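Local coordinates for protein rhamnosidase B (Bacillus sp., PDB 2OKX) that hydrolyses terminal alpha-L-rhamnose residues from rhamnosides, probably with inversion at the anomeric carbon, as a family 78 glycoside hydrolase, at residues A[31-35]-A[82-86]; A[52-56]-A[163-167]; A[630-634]-A[660-664]; A[702-707]-A[728-733]. All coordinates share one frame; numbering follows the deposited sequence.

Contact 1. Residues A[31-35]-A[82-86]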
loop_
_atom_site.group_PDB
_atom_site.type_symbol
_atom_site.label_atom_id
_atom_site.label_comp_id
_atom_site.label_asym_id
_atom_site.label_seq_id
_atom_site.Cartn_x
_atom_site.Cartn_y
_atom_site.Cartn_z
ATOM N N ASP A 31 10.734 12.908 -37.498
ATOM C CA ASP A 31 12.066 13.330 -37.893
ATOM C C ASP A 31 12.439 14.538 -37.046
ATOM O O ASP A 31 11.772 15.571 -37.097
ATOM C CB ASP A 31 12.080 13.691 -39.378
ATOM C CG ASP A 31 11.696 12.519 -40.263
ATOM O OD1 ASP A 31 11.591 12.706 -41.494
ATOM O OD2 ASP A 31 11.504 11.407 -39.729
ATOM N N ALA A 32 13.496 14.399 -36.253
ATOM C CA ALA A 32 13.948 15.484 -35.393
ATOM C C ALA A 32 14.857 16.434 -36.163
ATOM O O ALA A 32 15.686 16.005 -36.967
ATOM C CB ALA A 32 14.683 14.922 -34.186
ATOM N N PRO A 33 14.715 17.746 -35.921
ATOM C CA PRO A 33 15.538 18.745 -36.608
ATOM C C PRO A 33 17.032 18.496 -36.422
ATOM O O PRO A 33 17.443 17.776 -35.510
ATOM C CB PRO A 33 15.080 20.058 -35.976
ATOM C CG PRO A 33 14.674 19.640 -34.592
ATOM C CD PRO A 33 13.903 18.374 -34.866
ATOM N N ALA A 34 17.839 19.091 -37.296
ATOM C CA ALA A 34 19.288 18.942 -37.228
ATOM C C ALA A 34 19.811 19.541 -35.928
ATOM O O ALA A 34 20.856 19.131 -35.417
ATOM C CB ALA A 34 19.941 19.627 -38.420
ATOM N N SER A 35 19.078 20.514 -35.398
ATOM C CA SER A 35 19.462 21.165 -34.153
ATOM C C SER A 35 18.252 21.784 -33.465
ATOM O O SER A 35 17.304 22.213 -34.120
ATOM C CB SER A 35 20.511 22.247 -34.421
ATOM O OG SER A 35 19.995 23.270 -35.254
ATOM N N LEU A 82 17.343 11.969 -27.581
ATOM C CA LEU A 82 17.023 12.497 -28.905
ATOM C C LEU A 82 18.165 12.378 -29.920
ATOM O O LEU A 82 19.320 12.676 -29.614
ATOM C CB LEU A 82 16.595 13.964 -28.772
ATOM C CG LEU A 82 15.820 14.635 -29.912
ATOM C CD1 LEU A 82 15.353 16.006 -29.445
ATOM C CD2 LEU A 82 16.686 14.762 -31.153
ATOM N N ARG A 83 17.821 11.945 -31.132
ATOM C CA ARG A 83 18.782 11.789 -32.221
ATOM C C ARG A 83 18.526 12.892 -33.248
ATOM O O ARG A 83 17.663 12.755 -34.115
ATOM C CB ARG A 83 18.609 10.424 -32.886
ATOM C CG ARG A 83 18.773 9.239 -31.950
ATOM C CD ARG A 83 18.521 7.933 -32.686
ATOM N NE ARG A 83 18.759 6.769 -31.837
ATOM C CZ ARG A 83 18.657 5.509 -32.248
ATOM N NH1 ARG A 83 18.318 5.240 -33.503
ATOM N NH2 ARG A 83 18.903 4.516 -31.405
ATOM N N PRO A 84 19.284 13.996 -33.171
ATOM C CA PRO A 84 19.122 15.123 -34.097
ATOM C C PRO A 84 19.322 14.822 -35.578
ATOM O O PRO A 84 20.185 14.030 -35.962
ATOM C CB PRO A 84 20.132 16.144 -33.573
ATOM C CG PRO A 84 21.223 15.274 -33.027
ATOM C CD PRO A 84 20.442 14.213 -32.284
ATOM N N GLY A 85 18.496 15.461 -36.404
ATOM C CA GLY A 85 18.587 15.299 -37.843
ATOM C C GLY A 85 18.134 13.976 -38.424
ATOM O O GLY A 85 18.196 13.791 -39.639
ATOM N N VAL A 86 17.679 13.052 -37.583
ATOM C CA VAL A 86 17.233 11.757 -38.086
ATOM C C VAL A 86 15.900 11.306 -37.490
ATOM O O VAL A 86 15.321 11.985 -36.639
ATOM C CB VAL A 86 18.286 10.660 -37.818
ATOM C CG1 VAL A 86 19.576 10.988 -38.557
ATOM C CG2 VAL A 86 18.542 10.541 -36.329
#
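Gly85 N gives its hydrogen to Pro33 O at 2.7 Å, the shorter of two backbone bonds that join these loops. It is a bent bond, with 144° at the hydrogen. A straighter bond follows one step further on, where Ala32 N donates to Val86 O at 3.1 Å with 164° at the hydrogen. Both partners on the 82-86 side belong to a type II beta turn from Arg83 to Val86; Gly85 takes its third position, where the positive phi suits glycine, and the turn's own bond from Val86 N to Arg83 O is weak. Apolar contacts flank the polar ones. Ala32 CB, the buried methyl here, points at the turn and meets Leu82 CD2 at 3.6 Å; Leu82 swings its CG anti to the backbone N (chi1 -162°), which carries the branch to that methyl. The Pro84 ring brings CB within 3.6 Å of Ala34 O. The contact lies at the surface, where the chain leaves strand 22-31 and is about to enter strand 87-96, two antiparallel neighbours in one sheet, with Ala32 also touching Asn88 and Leu82 resting on Ala40.

Contact 2. Residues A[52-56]-A[163-167]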
loop_
_atom_site.group_PDB
_atom_site.type_symbol
_atom_site.label_atom_id
_atom_site.label_comp_id
_atom_site.label_asym_id
_atom_site.label_seq_id
_atom_site.Cartn_x
_atom_site.Cartn_y
_atom_site.Cartn_z
ATOM N N LEU A 52 7.475 4.622 -20.471
ATOM C CA LEU A 52 7.952 5.361 -21.640
ATOM C C LEU A 52 9.329 4.981 -22.171
ATOM O O LEU A 52 10.287 4.832 -21.406
ATOM C CB LEU A 52 7.945 6.860 -21.327
ATOM C CG LEU A 52 8.584 7.805 -22.353
ATOM C CD1 LEU A 52 7.737 7.834 -23.625
ATOM C CD2 LEU A 52 8.699 9.205 -21.756
ATOM N N PHE A 53 9.415 4.845 -23.495
ATOM C CA PHE A 53 10.660 4.514 -24.178
ATOM C C PHE A 53 10.934 5.552 -25.265
ATOM O O PHE A 53 10.034 5.925 -26.021
ATOM C CB PHE A 53 10.584 3.140 -24.849
ATOM C CG PHE A 53 10.392 1.997 -23.897
ATOM C CD1 PHE A 53 9.121 1.656 -23.446
ATOM C CD2 PHE A 53 11.480 1.240 -23.472
ATOM C CE1 PHE A 53 8.936 0.573 -22.590
ATOM C CE2 PHE A 53 11.304 0.156 -22.616
ATOM C CZ PHE A 53 10.030 -0.177 -22.175
ATOM N N VAL A 54 12.171 6.030 -25.333
ATOM C CA VAL A 54 12.551 6.999 -26.354
ATOM C C VAL A 54 13.744 6.406 -27.083
ATOM O O VAL A 54 14.830 6.269 -26.516
ATOM C CB VAL A 54 12.937 8.360 -25.748
ATOM C CG1 VAL A 54 13.344 9.321 -26.856
ATOM C CG2 VAL A 54 11.763 8.936 -24.966
ATOM N N ASN A 55 13.524 6.041 -28.340
ATOM C CA ASN A 55 14.555 5.431 -29.162
ATOM C C ASN A 55 15.036 4.131 -28.541
ATOM O O ASN A 55 16.217 3.795 -28.606
ATOM C CB ASN A 55 15.724 6.399 -29.375
ATOM C CG ASN A 55 15.390 7.492 -30.366
ATOM O OD1 ASN A 55 14.873 7.217 -31.449
ATOM N ND2 ASN A 55 15.684 8.735 -30.009
ATOM N N GLY A 56 14.102 3.405 -27.932
ATOM C CA GLY A 56 14.422 2.128 -27.323
ATOM C C GLY A 56 14.830 2.191 -25.866
ATOM O O GLY A 56 14.799 1.180 -25.169
ATOM N N TRP A 163 9.684 -4.714 -29.662
ATOM C CA TRP A 163 8.606 -3.812 -30.063
ATOM C C TRP A 163 8.848 -2.331 -29.772
ATOM O O TRP A 163 8.219 -1.464 -30.383
ATOM C CB TRP A 163 7.284 -4.231 -29.407
ATOM C CG TRP A 163 7.222 -3.969 -27.923
ATOM C CD1 TRP A 163 7.578 -4.824 -26.921
ATOM C CD2 TRP A 163 6.794 -2.759 -27.286
ATOM N NE1 TRP A 163 7.398 -4.223 -25.698
ATOM C CE2 TRP A 163 6.919 -2.955 -25.893
ATOM C CE3 TRP A 163 6.317 -1.530 -27.757
ATOM C CZ2 TRP A 163 6.584 -1.962 -24.962
ATOM C CZ3 TRP A 163 5.982 -0.541 -26.832
ATOM C CH2 TRP A 163 6.120 -0.766 -25.449
ATOM N N ALA A 164 9.752 -2.034 -28.840
ATOM C CA ALA A 164 10.029 -0.648 -28.480
ATOM C C ALA A 164 11.261 -0.059 -29.157
ATOM O O ALA A 164 11.542 1.131 -29.007
ATOM C CB ALA A 164 10.166 -0.525 -26.966
ATOM N N LEU A 165 11.990 -0.879 -29.907
ATOM C CA LEU A 165 13.198 -0.406 -30.575
ATOM C C LEU A 165 12.915 0.370 -31.858
ATOM O O LEU A 165 11.945 0.100 -32.562
ATOM C CB LEU A 165 14.131 -1.583 -30.871
ATOM C CG LEU A 165 14.592 -2.379 -29.646
ATOM C CD1 LEU A 165 15.573 -3.456 -30.078
ATOM C CD2 LEU A 165 15.242 -1.443 -28.633
ATOM N N PRO A 166 13.766 1.359 -32.171
ATOM C CA PRO A 166 13.641 2.202 -33.363
ATOM C C PRO A 166 13.556 1.427 -34.678
ATOM O O PRO A 166 12.803 1.799 -35.579
ATOM C CB PRO A 166 14.892 3.075 -33.295
ATOM C CG PRO A 166 15.098 3.235 -31.819
ATOM C CD PRO A 166 14.875 1.826 -31.318
ATOM N N ALA A 167 14.324 0.348 -34.782
ATOM C CA ALA A 167 14.349 -0.455 -36.001
ATOM C C ALA A 167 13.251 -1.515 -36.083
ATOM O O ALA A 167 13.190 -2.276 -37.051
ATOM C CB ALA A 167 15.712 -1.115 -36.148
HETATM O O HOH W 1 11.378 3.811 -28.257
#
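Phe53 and Ala164 meet in a CH-pi contact: the methyl CB of Ala164 stands over one face of the phenyl ring, 4.2 Å from its centroid and 18° off the ring normal. Phe53 puts its ring there with CG anti to the carbonyl carbon (chi1 -63°). The same methyl also lies over the face of the Trp163 indole, so it fills the angle between two aromatic rings whose planes stand at 73°. Those rings meet obliquely, Phe53 CE1 lying 4.2 Å from Trp163 CZ2. Trp163 NE1 is hydrogen-bonded to a glycerol, probably from the crystallisation liquor.

Strand 49-54 lies next to the edge strand 57-62 of the antiparallel sheet in the N-terminal domain, and loop 163-167 packs against the end of strand 49-54 and the tight turn that follows it; strand 87-96, on the other flank of 49-54, contributes Ala91, which touches Phe53, Trp163 and Ala164. At the turn, Gly56 lets the loop come close, its CA reaching Ala164 O in a CA-H...O contact of 3.5 Å. A water ties the same pair together, accepting from Gly56 N at 2.8 Å and donating to Ala164 O at 2.8 Å. Leu165 CD2 folds back over Gly56 CA.

Pro166 presses its ring on the peptide that links Asn55 to Gly56, with CG 3.4 Å from Asn55 C. The Asn55 side chain crosses that of Pro166 at about a right angle, and its amide is held by the neighbouring backbone: ND2 donates to Gln81 O, while OD1 accepts from Thr89 N.

Contact 3. Residues A[630-634]-A[660-664]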
loop_
_atom_site.group_PDB
_atom_site.type_symbol
_atom_site.label_atom_id
_atom_site.label_comp_id
_atom_site.label_asym_id
_atom_site.label_seq_id
_atom_site.Cartn_x
_atom_site.Cartn_y
_atom_site.Cartn_z
ATOM N N THR A 630 -9.127 12.422 8.957
ATOM C CA THR A 630 -9.325 13.764 8.434
ATOM C C THR A 630 -8.776 14.777 9.438
ATOM O O THR A 630 -8.201 15.796 9.052
ATOM C CB THR A 630 -10.811 14.036 8.138
ATOM O OG1 THR A 630 -11.239 13.176 7.073
ATOM C CG2 THR A 630 -11.019 15.485 7.713
ATOM N N PHE A 631 -8.936 14.492 10.725
ATOM C CA PHE A 631 -8.415 15.394 11.744
ATOM C C PHE A 631 -6.887 15.405 11.670
ATOM O O PHE A 631 -6.258 16.439 11.898
ATOM C CB PHE A 631 -8.860 14.963 13.150
ATOM C CG PHE A 631 -10.358 14.913 13.333
ATOM C CD1 PHE A 631 -11.199 15.704 12.555
ATOM C CD2 PHE A 631 -10.922 14.083 14.297
ATOM C CE1 PHE A 631 -12.588 15.663 12.733
ATOM C CE2 PHE A 631 -12.308 14.037 14.482
ATOM C CZ PHE A 631 -13.139 14.831 13.695
ATOM N N PHE A 632 -6.289 14.257 11.354
ATOM C CA PHE A 632 -4.834 14.181 11.253
ATOM C C PHE A 632 -4.361 14.928 10.015
ATOM O O PHE A 632 -3.233 15.427 9.973
ATOM C CB PHE A 632 -4.355 12.724 11.218
ATOM C CG PHE A 632 -4.599 11.976 12.500
ATOM C CD1 PHE A 632 -4.678 12.657 13.715
ATOM C CD2 PHE A 632 -4.756 10.594 12.499
ATOM C CE1 PHE A 632 -4.915 11.971 14.905
ATOM C CE2 PHE A 632 -4.993 9.902 13.681
ATOM C CZ PHE A 632 -5.074 10.595 14.889
ATOM N N TRP A 633 -5.228 15.002 9.009
ATOM C CA TRP A 633 -4.914 15.723 7.781
ATOM C C TRP A 633 -4.809 17.209 8.127
ATOM O O TRP A 633 -3.916 17.909 7.651
ATOM C CB TRP A 633 -6.019 15.524 6.737
ATOM C CG TRP A 633 -5.898 16.446 5.548
ATOM C CD1 TRP A 633 -4.956 16.394 4.561
ATOM C CD2 TRP A 633 -6.732 17.573 5.246
ATOM N NE1 TRP A 633 -5.150 17.420 3.662
ATOM C CE2 TRP A 633 -6.233 18.159 4.059
ATOM C CE3 TRP A 633 -7.854 18.145 5.863
ATOM C CZ2 TRP A 633 -6.818 19.292 3.475
ATOM C CZ3 TRP A 633 -8.437 19.274 5.283
ATOM C CH2 TRP A 633 -7.916 19.833 4.101
ATOM N N ILE A 634 -5.735 17.690 8.952
ATOM C CA ILE A 634 -5.711 19.091 9.349
ATOM C C ILE A 634 -4.423 19.345 10.129
ATOM O O ILE A 634 -3.743 20.347 9.920
ATOM C CB ILE A 634 -6.939 19.446 10.218
ATOM C CG1 ILE A 634 -8.208 19.376 9.358
ATOM C CG2 ILE A 634 -6.775 20.841 10.818
ATOM C CD1 ILE A 634 -9.502 19.586 10.130
ATOM N N THR A 660 -14.530 21.162 5.788
ATOM C CA THR A 660 -14.725 19.873 6.440
ATOM C C THR A 660 -15.064 19.996 7.925
ATOM O O THR A 660 -15.902 19.248 8.437
ATOM C CB THR A 660 -13.486 18.954 6.258
ATOM O OG1 THR A 660 -13.831 17.618 6.645
ATOM C CG2 THR A 660 -12.316 19.438 7.107
ATOM N N LEU A 661 -14.429 20.934 8.623
ATOM C CA LEU A 661 -14.717 21.116 10.043
ATOM C C LEU A 661 -16.164 21.556 10.240
ATOM O O LEU A 661 -16.823 21.145 11.195
ATOM C CB LEU A 661 -13.775 22.150 10.663
ATOM C CG LEU A 661 -12.363 21.649 10.983
ATOM C CD1 LEU A 661 -11.530 22.791 11.557
ATOM C CD2 LEU A 661 -12.450 20.496 11.976
ATOM N N THR A 662 -16.653 22.391 9.329
ATOM C CA THR A 662 -18.027 22.871 9.400
ATOM C C THR A 662 -18.984 21.684 9.386
ATOM O O THR A 662 -19.926 21.623 10.177
ATOM C CB THR A 662 -18.356 23.798 8.211
ATOM O OG1 THR A 662 -17.577 24.996 8.312
ATOM C CG2 THR A 662 -19.843 24.153 8.200
ATOM N N HIS A 663 -18.730 20.728 8.496
ATOM C CA HIS A 663 -19.590 19.557 8.405
ATOM C C HIS A 663 -19.432 18.568 9.556
ATOM O O HIS A 663 -20.383 17.867 9.901
ATOM C CB HIS A 663 -19.395 18.863 7.057
ATOM C CG HIS A 663 -19.963 19.634 5.907
ATOM N ND1 HIS A 663 -19.359 20.762 5.396
ATOM C CD2 HIS A 663 -21.113 19.475 5.210
ATOM C CE1 HIS A 663 -20.112 21.265 4.434
ATOM N NE2 HIS A 663 -21.183 20.504 4.301
ATOM N N TYR A 664 -18.251 18.501 10.160
ATOM C CA TYR A 664 -18.075 17.594 11.288
ATOM C C TYR A 664 -18.877 18.113 12.480
ATOM O O TYR A 664 -19.418 17.334 13.269
ATOM C CB TYR A 664 -16.596 17.458 11.674
ATOM C CG TYR A 664 -15.878 16.360 10.915
ATOM C CD1 TYR A 664 -15.156 16.639 9.758
ATOM C CD2 TYR A 664 -15.967 15.030 11.333
ATOM C CE1 TYR A 664 -14.542 15.619 9.028
ATOM C CE2 TYR A 664 -15.357 14.005 10.612
ATOM C CZ TYR A 664 -14.648 14.306 9.460
ATOM O OH TYR A 664 -14.058 13.292 8.735
#
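Phe631 turns the edge of its ring, CE1 and CZ, onto a face of Tyr664 in an edge-to-face pair, with centroids 4.9 Å apart and planes at 60°. Its CE1 sits over the centre of the tyrosine ring.

Thr630 serves the phenol end. Its two branches divide the work: CG2, anti to the backbone N, reaches toward Thr660 and lies 3.7 Å from Thr660 OG1, and it also touches the tyrosine ring at CE1, 3.8 Å away. The hydroxyl OG1 lies 3.3 Å from Tyr664 OH, and both oxygens have a hydrogen bond to the carbonyl of Leu613. Thr660 OG1 is bonded likewise to Pro612 O, so the loop holding those two residues satisfies all three buried hydroxyls.

Thr660 turns its OG1 anti to the backbone N (chi1 -167°), which leaves CG2 between the backbone N and the carbonyl carbon, directed at the other helix. There the methyl meets Ile634 CD1 at 4.1 Å and an edge of the Trp633 indole. One turn on from Thr630, Ile634 extends CD1 into the fork of Leu661, 3.6 Å from its CD2.

The short helical segments run roughly antiparallel, at 143°, with axes 11.8 Å apart, a wide separation filled largely by the Phe631, Tyr664, Ile634 and Leu661 side chains. Helices 627-644 and 647-665, joined by a two-residue break, form a helical hairpin of the kind from which the alpha/alpha-barrel catalytic domain of family 78 enzymes is built.

Contact 4. Residues A[702-707]-A[728-733]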
loop_
_atom_site.group_PDB
_atom_site.type_symbol
_atom_site.label_atom_id
_atom_site.label_comp_id
_atom_site.label_asym_id
_atom_site.label_seq_id
_atom_site.Cartn_x
_atom_site.Cartn_y
_atom_site.Cartn_z
ATOM N N LEU A 702 -11.337 16.088 17.697
ATOM C CA LEU A 702 -12.095 17.134 17.018
ATOM C C LEU A 702 -11.810 18.463 17.714
ATOM O O LEU A 702 -11.677 19.503 17.068
ATOM C CB LEU A 702 -13.597 16.835 17.058
ATOM C CG LEU A 702 -14.515 17.904 16.446
ATOM C CD1 LEU A 702 -14.028 18.302 15.060
ATOM C CD2 LEU A 702 -15.935 17.363 16.372
ATOM N N VAL A 703 -11.710 18.422 19.037
ATOM C CA VAL A 703 -11.417 19.626 19.804
ATOM C C VAL A 703 -10.085 20.196 19.329
ATOM O O VAL A 703 -10.000 21.363 18.942
ATOM C CB VAL A 703 -11.315 19.319 21.315
ATOM C CG1 VAL A 703 -10.838 20.557 22.071
ATOM C CG2 VAL A 703 -12.669 18.865 21.844
ATOM N N LYS A 704 -9.051 19.359 19.341
ATOM C CA LYS A 704 -7.723 19.795 18.919
ATOM C C LYS A 704 -7.695 20.238 17.461
ATOM O O LYS A 704 -6.990 21.182 17.111
ATOM C CB LYS A 704 -6.691 18.684 19.138
ATOM C CG LYS A 704 -5.263 19.136 18.855
ATOM C CD LYS A 704 -4.270 17.998 18.971
ATOM C CE LYS A 704 -2.909 18.410 18.419
ATOM N NZ LYS A 704 -1.979 17.251 18.334
ATOM N N ALA A 705 -8.457 19.554 16.610
ATOM C CA ALA A 705 -8.510 19.901 15.193
ATOM C C ALA A 705 -9.110 21.296 15.029
ATOM O O ALA A 705 -8.630 22.103 14.236
ATOM C CB ALA A 705 -9.345 18.879 14.434
ATOM N N LEU A 706 -10.166 21.571 15.787
ATOM C CA LEU A 706 -10.827 22.871 15.739
ATOM C C LEU A 706 -9.852 23.975 16.133
ATOM O O LEU A 706 -9.862 25.063 15.558
ATOM C CB LEU A 706 -12.026 22.879 16.687
ATOM C CG LEU A 706 -13.212 22.022 16.243
ATOM C CD1 LEU A 706 -14.135 21.757 17.421
ATOM C CD2 LEU A 706 -13.939 22.731 15.109
ATOM N N ARG A 707 -9.013 23.687 17.122
ATOM C CA ARG A 707 -8.030 24.657 17.588
ATOM C C ARG A 707 -6.843 24.756 16.631
ATOM O O ARG A 707 -6.405 25.855 16.286
ATOM C CB ARG A 707 -7.565 24.282 18.996
ATOM C CG ARG A 707 -8.655 24.474 20.035
ATOM C CD ARG A 707 -8.327 23.811 21.354
ATOM N NE ARG A 707 -9.336 24.127 22.363
ATOM C CZ ARG A 707 -9.464 23.487 23.521
ATOM N NH1 ARG A 707 -10.410 23.851 24.376
ATOM N NH2 ARG A 707 -8.658 22.475 23.820
ATOM N N ARG A 728 -16.636 26.551 19.745
ATOM C CA ARG A 728 -17.172 25.197 19.716
ATOM C C ARG A 728 -16.231 24.216 20.409
ATOM O O ARG A 728 -16.674 23.278 21.071
ATOM C CB ARG A 728 -17.398 24.771 18.267
ATOM C CG ARG A 728 -18.603 25.425 17.613
ATOM C CD ARG A 728 -19.886 24.762 18.086
ATOM N NE ARG A 728 -20.699 24.329 16.954
ATOM C CZ ARG A 728 -21.514 23.281 16.976
ATOM N NH1 ARG A 728 -21.629 22.551 18.077
ATOM N NH2 ARG A 728 -22.208 22.956 15.894
ATOM N N ALA A 729 -14.930 24.441 20.257
ATOM C CA ALA A 729 -13.930 23.578 20.874
ATOM C C ALA A 729 -14.078 23.600 22.390
ATOM O O ALA A 729 -14.019 22.556 23.048
ATOM C CB ALA A 729 -12.526 24.030 20.470
ATOM N N ASP A 730 -14.271 24.794 22.945
ATOM C CA ASP A 730 -14.439 24.947 24.386
ATOM C C ASP A 730 -15.694 24.223 24.852
ATOM O O ASP A 730 -15.667 23.483 25.835
ATOM C CB ASP A 730 -14.534 26.429 24.757
ATOM C CG ASP A 730 -13.208 27.150 24.620
ATOM O OD1 ASP A 730 -12.640 27.149 23.509
ATOM O OD2 ASP A 730 -12.733 27.720 25.625
ATOM N N LEU A 731 -16.794 24.447 24.140
ATOM C CA LEU A 731 -18.063 23.817 24.473
ATOM C C LEU A 731 -17.924 22.302 24.420
ATOM O O LEU A 731 -18.406 21.592 25.306
ATOM C CB LEU A 731 -19.153 24.262 23.493
ATOM C CG LEU A 731 -19.518 25.749 23.488
ATOM C CD1 LEU A 731 -20.560 26.014 22.414
ATOM C CD2 LEU A 731 -20.046 26.157 24.856
ATOM N N LEU A 732 -17.254 21.815 23.379
ATOM C CA LEU A 732 -17.054 20.383 23.209
ATOM C C LEU A 732 -16.187 19.833 24.338
ATOM O O LEU A 732 -16.534 18.837 24.969
ATOM C CB LEU A 732 -16.388 20.097 21.860
ATOM C CG LEU A 732 -16.808 18.812 21.132
ATOM C CD1 LEU A 732 -15.808 18.513 20.022
ATOM C CD2 LEU A 732 -16.883 17.646 22.104
ATOM N N ALA A 733 -15.057 20.489 24.593
ATOM C CA ALA A 733 -14.147 20.058 25.651
ATOM C C ALA A 733 -14.858 19.965 27.000
ATOM O O ALA A 733 -14.659 19.012 27.754
ATOM C CB ALA A 733 -12.963 21.022 25.748
HETATM O O HOH W 2 -10.768 26.695 21.756
#
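Leu702 opens the contact by placing CD2 3.8 Å from Leu732 CD1, the two side chains crossing at about a right angle. The other flank of Leu702 is turned to the neighbouring hairpin, where it touches Phe631 and Leu661. Val703 is where the backbones come nearest, its CA 4.8 Å from Ala729 CA, and its two methyls part to grip different residues. CG2 packs on Leu732 CD1 at 3.6 Å; CG1, anti to the backbone N (chi1 173°), lies against Ala729 and Ala733. The small alanines are consistent with so close an approach.

One turn along, Leu706 points at the partner helix. Its CB meets Ala729 CB at 4.0 Å, and its CD1 reaches over the backbone of Ala729.

Arg707 closes the segment on the more exposed side. An extended chain lays the guanidinium beside Ala729 CB, 3.7 Å from NE, with Val703 CG1 over one face of the flat group. A water in the guanidinium plane accepts from NE at 3.0 Å and donates to Asp730 OD1 at 2.6 Å, bridging opposite charges that stand too far apart for a direct salt bridge.

Helices 696-715 and 723-739 thus pack nearly antiparallel, at 163° with axes 8.9 Å apart over these segments. Antiparallel packing of successive helices is characteristic of the alpha/alpha-barrel of the six-hairpin glycosidases.

How the contacts relate
From the N terminus, contact 1 closes first, joining the exit of strand 22-31 to the approach to strand 87-96. Contact 2 crosses it: residues 52-56 lie between the segments of contact 1, while 163-167 come after both. The two touch where Arg83 lies against Asn55 and Pro166, so together they gather three loops and the turn after strand 49-54 at one end of the sheet. Far along the chain, about 30 Å from contact 2 at the nearest atoms, contacts 3 and 4 follow in series, each closing one helical hairpin of the catalytic barrel. Ile634 and Leu661 of contact 3 pack on Ala705 of contact 4, making the two hairpins neighbours in one core.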